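Local coordinates for GH127 beta-L-arabinofuranoside (Geobacillus stearothermophilus, PDB 4QK0), which probably hydrolyses beta-L-arabinofuranosides to release L-arabinose, as a glycoside hydrolase of family GH127, at residues G175-F178 with Q184-G187; L213-I218 with A277-K282. All blocks are in the same frame, centred on the assembly; numbering follows the deposited sequence.

Contact 1 (G175-F178 with Q184-G187); sequences GTVF and QIPG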
loop_
_atom_site.group_PDB
_atom_site.type_symbol
_atom_site.label_atom_id
_atom_site.label_comp_id
_atom_site.label_asym_id
_atom_site.label_seq_id
_atom_site.Cartn_x
_atom_site.Cartn_y
_atom_site.Cartn_z
ATOM N N GLY A 175 -14.777 39.736 7.464
ATOM C CA GLY A 175 -16.218 39.825 7.757
ATOM C C GLY A 175 -17.002 40.622 6.745
ATOM O O GLY A 175 -18.133 40.310 6.481
ATOM N N THR A 176 -16.383 41.646 6.140
ATOM C CA THR A 176 -17.071 42.370 5.088
ATOM C C THR A 176 -17.094 41.573 3.816
ATOM O O THR A 176 -18.031 41.694 3.032
ATOM C CB THR A 176 -16.475 43.770 4.796
ATOM O OG1 THR A 176 -15.144 43.665 4.265
ATOM C CG2 THR A 176 -16.444 44.657 6.089
ATOM N N VAL A 177 -16.055 40.797 3.581
ATOM C CA VAL A 177 -15.913 40.120 2.294
ATOM C C VAL A 177 -16.758 38.852 2.221
ATOM O O VAL A 177 -17.385 38.586 1.191
ATOM C CB VAL A 177 -14.473 39.728 2.050
ATOM C CG1 VAL A 177 -14.369 38.823 0.841
ATOM C CG2 VAL A 177 -13.644 40.971 1.837
ATOM N N PHE A 178 -16.768 38.084 3.290
ATOM C CA PHE A 178 -17.457 36.786 3.261
ATOM C C PHE A 178 -18.796 36.756 3.988
ATOM O O PHE A 178 -18.899 37.182 5.147
ATOM C CB PHE A 178 -16.552 35.704 3.849
ATOM C CG PHE A 178 -15.352 35.449 2.998
ATOM C CD1 PHE A 178 -15.423 34.591 1.941
ATOM C CD2 PHE A 178 -14.190 36.153 3.217
ATOM C CE1 PHE A 178 -14.331 34.379 1.131
ATOM C CE2 PHE A 178 -13.075 35.946 2.419
ATOM C CZ PHE A 178 -13.149 35.064 1.366
ATOM N N GLN A 184 -21.228 40.098 -1.004
ATOM C CA GLN A 184 -20.342 39.249 -0.253
ATOM C C GLN A 184 -20.083 37.959 -1.003
ATOM O O GLN A 184 -20.839 37.582 -1.882
ATOM C CB GLN A 184 -20.895 38.938 1.108
ATOM C CG GLN A 184 -21.058 40.191 1.962
ATOM C CD GLN A 184 -21.285 39.845 3.408
ATOM O OE1 GLN A 184 -22.217 39.139 3.735
ATOM N NE2 GLN A 184 -20.374 40.201 4.232
ATOM N N ILE A 185 -18.980 37.304 -0.680
ATOM C CA ILE A 185 -18.668 35.997 -1.279
ATOM C C ILE A 185 -19.212 34.902 -0.339
ATOM O O ILE A 185 -18.823 34.856 0.842
ATOM C CB ILE A 185 -17.138 35.834 -1.453
ATOM C CG1 ILE A 185 -16.576 36.937 -2.367
ATOM C CG2 ILE A 185 -16.828 34.487 -2.073
ATOM C CD1 ILE A 185 -15.059 36.973 -2.426
ATOM N N PRO A 186 -20.027 33.971 -0.854
ATOM C CA PRO A 186 -20.574 32.904 -0.016
ATOM C C PRO A 186 -19.586 31.733 0.101
ATOM O O PRO A 186 -19.919 30.568 -0.159
ATOM C CB PRO A 186 -21.854 32.510 -0.764
ATOM C CG PRO A 186 -21.491 32.696 -2.183
ATOM C CD PRO A 186 -20.530 33.882 -2.228
ATOM N N GLY A 187 -18.378 32.076 0.538
ATOM C CA GLY A 187 -17.249 31.197 0.470
ATOM C C GLY A 187 -16.709 30.808 1.814
ATOM O O GLY A 187 -17.217 31.210 2.865
#
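Two hydrogen bonds from Q184 and I185 take up the last carbonyls of helix 162-177. The side-chain amide of Q184 gives NE2 to T176 O at 3.0 Å; the bond is straight (169° at the hydrogen), with the oxygen in the plane of the amide, yet the nitrogen stands above the T176 carbonyl plane, 68° out of it. Beyond CG the glutamine chain is extended, and with CG beside the backbone N (chi1 -63°) it runs back along the helix end. OE1 accepts from the backbone N of G181, which fixes the rotation of the amide. With a leucine in place of Q184, T176 O and G181 N would probably both be left without this partner. One residue on, I185 N donates to V177 O at 2.8 Å.

F178 is where the chain leaves helical geometry, and it forms a single beta bridge with I185 as the chain after the helix folds back on its C-terminal end, in the catalytic (alpha/alpha)6 barrel. CA-H...O contacts accompany the bridge: F178 CA lies 3.4 Å from I185 O, and Q184 CA meets V177 O.

Among the apolar groups, V177 and I185 lie side by side, CG1 of the valine 3.8 Å from CD1 of the isoleucine. I185 CB approaches F178 CD1 at 4.0 Å, and V177 CG1 covers one face of the F178 ring near its rim. W132 packs edge-to-face with that ring.

Contact 2 (L213-I218 with A277-K282); sequences LSQYFI and AGLAAK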
loop_
_atom_site.group_PDB
_atom_site.type_symbol
_atom_site.label_atom_id
_atom_site.label_comp_id
_atom_site.label_asym_id
_atom_site.label_seq_id
_atom_site.Cartn_x
_atom_site.Cartn_y
_atom_site.Cartn_z
ATOM N N LEU A 213 -19.154 35.166 12.485
ATOM C CA LEU A 213 -18.432 34.902 11.271
ATOM C C LEU A 213 -17.943 33.409 11.273
ATOM O O LEU A 213 -18.135 32.701 10.315
ATOM C CB LEU A 213 -17.251 35.894 11.180
ATOM C CG LEU A 213 -16.437 35.789 9.914
ATOM C CD1 LEU A 213 -17.341 36.017 8.728
ATOM C CD2 LEU A 213 -15.300 36.787 9.919
ATOM N N SER A 214 -17.391 32.961 12.385
ATOM C CA SER A 214 -17.053 31.544 12.585
ATOM C C SER A 214 -18.239 30.663 12.287
ATOM O O SER A 214 -18.170 29.760 11.443
ATOM C CB SER A 214 -16.568 31.301 14.015
ATOM O OG SER A 214 -16.179 29.943 14.228
ATOM N N GLN A 215 -19.385 30.978 12.892
ATOM C CA GLN A 215 -20.630 30.237 12.605
ATOM C C GLN A 215 -21.019 30.267 11.149
ATOM O O GLN A 215 -21.471 29.243 10.593
ATOM C CB GLN A 215 -21.810 30.785 13.445
ATOM C CG GLN A 215 -23.047 29.885 13.408
ATOM C CD GLN A 215 -22.840 28.611 14.228
ATOM O OE1 GLN A 215 -22.566 28.692 15.428
ATOM N NE2 GLN A 215 -22.945 27.429 13.594
ATOM N N TYR A 216 -20.875 31.432 10.513
ATOM C CA TYR A 216 -21.200 31.535 9.112
ATOM C C TYR A 216 -20.336 30.541 8.282
ATOM O O TYR A 216 -20.825 29.851 7.402
ATOM C CB TYR A 216 -21.021 32.979 8.529
ATOM C CG TYR A 216 -20.766 32.879 7.057
ATOM C CD1 TYR A 216 -21.782 32.609 6.174
ATOM C CD2 TYR A 216 -19.461 32.902 6.562
ATOM C CE1 TYR A 216 -21.512 32.444 4.818
ATOM C CE2 TYR A 216 -19.193 32.751 5.221
ATOM C CZ TYR A 216 -20.185 32.496 4.371
ATOM O OH TYR A 216 -19.874 32.306 3.030
ATOM N N PHE A 217 -19.032 30.530 8.524
ATOM C CA PHE A 217 -18.124 29.681 7.697
ATOM C C PHE A 217 -18.467 28.174 7.824
ATOM O O PHE A 217 -18.507 27.452 6.860
ATOM C CB PHE A 217 -16.676 29.921 8.131
ATOM C CG PHE A 217 -16.035 31.163 7.518
ATOM C CD1 PHE A 217 -16.014 31.360 6.168
ATOM C CD2 PHE A 217 -15.450 32.097 8.315
ATOM C CE1 PHE A 217 -15.388 32.465 5.609
ATOM C CE2 PHE A 217 -14.807 33.191 7.778
ATOM C CZ PHE A 217 -14.780 33.393 6.415
ATOM N N ILE A 218 -18.749 27.761 9.042
ATOM C CA ILE A 218 -19.183 26.410 9.327
ATOM C C ILE A 218 -20.550 26.077 8.715
ATOM O O ILE A 218 -20.697 25.019 8.100
ATOM C CB ILE A 218 -19.174 26.165 10.855
ATOM C CG1 ILE A 218 -17.740 26.176 11.396
ATOM C CG2 ILE A 218 -19.876 24.880 11.225
ATOM C CD1 ILE A 218 -16.832 25.104 10.832
ATOM N N ALA A 277 -17.147 22.069 17.622
ATOM C CA ALA A 277 -17.348 21.805 19.041
ATOM C C ALA A 277 -17.363 23.082 19.884
ATOM O O ALA A 277 -18.169 23.212 20.801
ATOM C CB ALA A 277 -16.289 20.878 19.559
ATOM N N GLY A 278 -16.461 24.004 19.566
ATOM C CA GLY A 278 -16.441 25.337 20.175
ATOM C C GLY A 278 -17.747 26.106 19.929
ATOM O O GLY A 278 -18.274 26.678 20.847
ATOM N N LEU A 279 -18.262 26.088 18.708
ATOM C CA LEU A 279 -19.507 26.739 18.384
ATOM C C LEU A 279 -20.721 26.063 19.040
ATOM O O LEU A 279 -21.569 26.743 19.575
ATOM C CB LEU A 279 -19.748 26.760 16.908
ATOM C CG LEU A 279 -18.828 27.670 16.119
ATOM C CD1 LEU A 279 -18.892 27.282 14.637
ATOM C CD2 LEU A 279 -19.175 29.139 16.322
ATOM N N ALA A 280 -20.777 24.742 19.052
ATOM C CA ALA A 280 -21.842 24.071 19.784
ATOM C C ALA A 280 -21.901 24.514 21.255
ATOM O O ALA A 280 -22.961 24.681 21.807
ATOM C CB ALA A 280 -21.679 22.576 19.721
ATOM N N ALA A 281 -20.744 24.683 21.889
ATOM C CA ALA A 281 -20.693 25.097 23.285
ATOM C C ALA A 281 -21.164 26.520 23.449
ATOM O O ALA A 281 -21.992 26.801 24.283
ATOM C CB ALA A 281 -19.263 24.986 23.818
ATOM N N LYS A 282 -20.592 27.429 22.666
ATOM C CA LYS A 282 -20.869 28.819 22.835
ATOM C C LYS A 282 -22.288 29.181 22.419
ATOM O O LYS A 282 -22.868 30.048 23.040
ATOM C CB LYS A 282 -19.840 29.672 22.098
ATOM C CG LYS A 282 -18.441 29.517 22.697
ATOM C CD LYS A 282 -17.468 30.512 22.105
ATOM C CE LYS A 282 -16.017 30.118 22.332
ATOM N NZ LYS A 282 -15.644 30.055 23.765
#
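L279 pushes its isobutyl end between S214, Q215 and I218 of the facing helix, and this one side chain makes every contact from its side, supplying 105 of the 175 Å² buried between the segments. Its two methyls divide the work. CD1 lies 3.6 Å from I218 CG1, the one contact between apolar side chains, where the two cross obliquely. CD2 sits 3.5 Å from Q215 OE1, while S214 OG is nearly equidistant from the two methyls, 3.7 Å from L279 CD2 and 3.8 Å from L279 CD1.

No hydrogen bond joins the two segments, and S214 OG and Q215 NE2 find their partners elsewhere. S214 OG bonds to the backbone carbonyl of E195. Q215 leaves the backbone with CG anti to N (chi1 -168°) and then bends at chi2 (73°), a path that brings its amide round to the leucine; OE1 also comes 3.7 Å from L279 CB, and NE2 is occupied by D219, one turn further along the same helix.

The axes of the short segments come no closer than 10.6 Å and run at 125° to one another, nearer perpendicular than antiparallel. At such a separation the space between the backbones is bridged by side chains, and Q215 and L279 have the nearest CA atoms. This is plain packing of helix 208-220 against helix 266-283 in the helical catalytic domain. I218 extends the seam onto M272, A275 and M276, L199 of helix 194-205 packs against L279, and helix 334-350 lies against A277 and A280.

Overall arrangement
From the N terminus, helix 162-177 runs into contact 1, which closes a short loop of five residues between its segments as the chain turns back on the helix end. After G187 the chain continues through helix 194-205 to helix 208-220, where contact 2 opens; it closes 59 residues later on helix 266-283. The two loops thus follow in series, neither nesting nor crossing, and their centres are about 16 Å apart. Y216 joins them: its OH lies 2.9 Å from G187 O, a probable hydrogen bond, and F217 packs on the same oxygen. Helix 208-220 therefore meets the 184-187 loop with Y216 and F217, and helix 266-283 with S214, Q215 and I218.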